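Local atomic coordinates of beta-galactosidase (Marinomonas sp. ef1, PDB entry 6Y2K), a protein that hydrolyses beta-galactosides, releasing terminal galactose, as a cold-active GH42 beta-galactosidase that assembles into hexamers. Residues V526-E531 with K547-Q552. Numbering follows the deposited sequence.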
loop_
_atom_site.group_PDB
_atom_site.type_symbol
_atom_site.label_atom_id
_atom_site.label_comp_id
_atom_site.label_asym_id
_atom_site.label_seq_id
_atom_site.Cartn_x
_atom_site.Cartn_y
_atom_site.Cartn_z
ATOM N N VAL A 526 0.749 24.953 -25.899
ATOM C CA VAL A 526 0.115 24.299 -24.753
ATOM C C VAL A 526 0.728 22.920 -24.477
ATOM O O VAL A 526 0.882 22.112 -25.383
ATOM C CB VAL A 526 -1.399 24.096 -24.999
ATOM C CG1 VAL A 526 -2.061 23.384 -23.821
ATOM C CG2 VAL A 526 -2.102 25.429 -25.246
ATOM N N ASP A 527 1.041 22.677 -23.208
ATOM C CA ASP A 527 1.426 21.378 -22.672
ATOM C C ASP A 527 0.145 20.790 -22.048
ATOM O O ASP A 527 -0.293 21.236 -20.977
ATOM C CB ASP A 527 2.552 21.595 -21.642
ATOM C CG ASP A 527 3.051 20.317 -20.985
ATOM O OD1 ASP A 527 3.054 19.252 -21.622
ATOM O OD2 ASP A 527 3.489 20.383 -19.815
ATOM N N ALA A 528 -0.479 19.842 -22.753
ATOM C CA ALA A 528 -1.760 19.271 -22.352
ATOM C C ALA A 528 -1.494 17.916 -21.704
ATOM O O ALA A 528 -0.974 17.003 -22.354
ATOM C CB ALA A 528 -2.684 19.151 -23.551
ATOM N N LEU A 529 -1.844 17.801 -20.419
ATOM C CA LEU A 529 -1.269 16.778 -19.538
ATOM C C LEU A 529 -2.236 15.701 -19.034
ATOM O O LEU A 529 -3.414 15.982 -18.772
ATOM C CB LEU A 529 -0.628 17.463 -18.322
ATOM C CG LEU A 529 0.640 18.282 -18.573
ATOM C CD1 LEU A 529 0.973 19.130 -17.352
ATOM C CD2 LEU A 529 1.823 17.400 -18.957
ATOM N N PRO A 530 -1.720 14.461 -18.850
ATOM C CA PRO A 530 -2.485 13.441 -18.161
ATOM C C PRO A 530 -2.430 13.681 -16.653
ATOM O O PRO A 530 -1.585 14.458 -16.168
ATOM C CB PRO A 530 -1.750 12.150 -18.532
ATOM C CG PRO A 530 -0.322 12.572 -18.677
ATOM C CD PRO A 530 -0.364 13.983 -19.199
ATOM N N GLU A 531 -3.302 12.990 -15.923
ATOM C CA GLU A 531 -3.401 13.124 -14.460
ATOM C C GLU A 531 -2.086 12.792 -13.736
ATOM O O GLU A 531 -1.775 13.386 -12.694
ATOM C CB GLU A 531 -4.535 12.225 -13.938
ATOM C CG GLU A 531 -4.907 12.413 -12.467
ATOM C CD GLU A 531 -5.589 13.742 -12.162
ATOM O OE1 GLU A 531 -6.175 14.375 -13.057
ATOM O OE2 GLU A 531 -5.550 14.157 -10.997
ATOM N N LYS A 547 -2.094 20.917 -12.932
ATOM C CA LYS A 547 -2.496 19.698 -13.626
ATOM C C LYS A 547 -3.280 20.010 -14.893
ATOM O O LYS A 547 -3.843 21.096 -15.029
ATOM C CB LYS A 547 -3.329 18.801 -12.707
ATOM C CG LYS A 547 -4.539 19.467 -12.073
ATOM C CD LYS A 547 -5.117 18.588 -10.964
ATOM C CE LYS A 547 -6.341 19.229 -10.313
ATOM N NZ LYS A 547 -7.022 18.270 -9.385
ATOM N N HIS A 548 -3.262 19.065 -15.831
ATOM C CA HIS A 548 -4.144 19.022 -17.018
ATOM C C HIS A 548 -3.796 19.965 -18.160
ATOM O O HIS A 548 -3.796 19.546 -19.331
ATOM C CB HIS A 548 -5.634 19.213 -16.653
ATOM C CG HIS A 548 -6.118 18.302 -15.567
ATOM N ND1 HIS A 548 -7.160 18.638 -14.728
ATOM C CD2 HIS A 548 -5.708 17.068 -15.185
ATOM C CE1 HIS A 548 -7.367 17.652 -13.874
ATOM N NE2 HIS A 548 -6.501 16.687 -14.131
ATOM N N TRP A 549 -3.546 21.230 -17.829
ATOM C CA TRP A 549 -3.364 22.295 -18.806
ATOM C C TRP A 549 -2.257 23.238 -18.328
ATOM O O TRP A 549 -2.315 23.756 -17.222
ATOM C CB TRP A 549 -4.677 23.057 -18.960
ATOM C CG TRP A 549 -4.727 23.930 -20.156
ATOM C CD1 TRP A 549 -4.448 25.266 -20.213
ATOM C CD2 TRP A 549 -5.073 23.535 -21.481
ATOM N NE1 TRP A 549 -4.598 25.729 -21.498
ATOM C CE2 TRP A 549 -4.986 24.686 -22.297
ATOM C CE3 TRP A 549 -5.450 22.315 -22.061
ATOM C CZ2 TRP A 549 -5.271 24.660 -23.671
ATOM C CZ3 TRP A 549 -5.729 22.283 -23.422
ATOM C CH2 TRP A 549 -5.636 23.454 -24.216
ATOM N N HIS A 550 -1.260 23.442 -19.183
ATOM C CA HIS A 550 0.005 24.074 -18.806
ATOM C C HIS A 550 0.483 24.931 -19.978
ATOM O O HIS A 550 1.203 24.459 -20.858
ATOM C CB HIS A 550 1.005 22.958 -18.425
ATOM C CG HIS A 550 2.364 23.430 -18.003
ATOM N ND1 HIS A 550 3.505 22.696 -18.255
ATOM C CD2 HIS A 550 2.766 24.520 -17.307
ATOM C CE1 HIS A 550 4.553 23.328 -17.756
ATOM N NE2 HIS A 550 4.132 24.433 -17.165
ATOM N N GLU A 551 0.049 26.188 -19.999
ATOM C CA GLU A 551 0.390 27.096 -21.104
ATOM C C GLU A 551 1.818 27.591 -20.991
ATOM O O GLU A 551 2.251 27.979 -19.909
ATOM C CB GLU A 551 -0.575 28.287 -21.162
ATOM C CG GLU A 551 -1.954 27.897 -21.653
ATOM C CD GLU A 551 -3.014 28.952 -21.427
ATOM O OE1 GLU A 551 -2.688 30.081 -20.977
ATOM O OE2 GLU A 551 -4.189 28.634 -21.716
ATOM N N GLN A 552 2.538 27.562 -22.111
ATOM C CA GLN A 552 3.881 28.124 -22.225
ATOM C C GLN A 552 3.714 29.576 -22.680
ATOM O O GLN A 552 3.259 29.818 -23.808
ATOM C CB GLN A 552 4.705 27.331 -23.241
ATOM C CG GLN A 552 6.127 27.839 -23.439
ATOM C CD GLN A 552 6.873 27.069 -24.519
ATOM O OE1 GLN A 552 6.993 25.836 -24.453
ATOM N NE2 GLN A 552 7.388 27.785 -25.501
HETATM O O HOH W 1 -1.770 16.784 -14.861
HETATM O O HOH W 2 -7.566 15.898 -10.683
HETATM O O HOH W 3 -5.217 15.453 -8.572
#
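Strand 526-528 runs antiparallel to strand 549-552, their axes 4.7 Å apart at closest approach, with Asp527 and His550 as the hydrogen-bonded pair; one of its two bonds, His550 N to Asp527 O, is weak. Beyond the strand end, Leu529 N gives His548 O a nearly straight bond of 2.8 Å. On the face bearing Val526, Ala528, Trp549 and Glu551, Val526 CG1, anti to the backbone N, sits over the indole as a CH-pi contact, 3.4 Å from the centroid of the Trp549 six-membered ring. The indole's rotation is fixed at its edge, where NE1 donates in plane to the anti lone pair of Glu551 OE2, while Glu551 OE1 is hydrogen-bonded to Tyr578 OH. An alanine at Trp549 would take away the indole and its N-H, and would probably loosen the packing around Val526 CG1 and the hold on Glu551 OE2. This antiparallel strand pair belongs to the trimerisation domain of GH42 enzymes, with backbone bonds from Trp549 to Cys582 and from Glu551 to Gly580, and it meets a second subunit directly: Asp527 OD1 forms a salt bridge with Arg288 of that neighbouring subunit. The other oxygen, Asp527 OD2, accepts His550 ND1 at 2.8 Å through its anti lone pair, in the imidazole plane, although carboxylate and ring are turned 60° apart. Because His550 NE2 is also hydrogen-bonded to Asp563 OD2, the ring lies between two carboxylates and is probably biased toward protonation. A second His-carboxylate hydrogen bond sits at the corner itself, where His548 NE2 reaches the syn lone pair of Glu531 OE1 at 2.6 Å; Lys547 CG lies over one face of that imidazole, and a water links Lys547 NZ to Glu531 OE2.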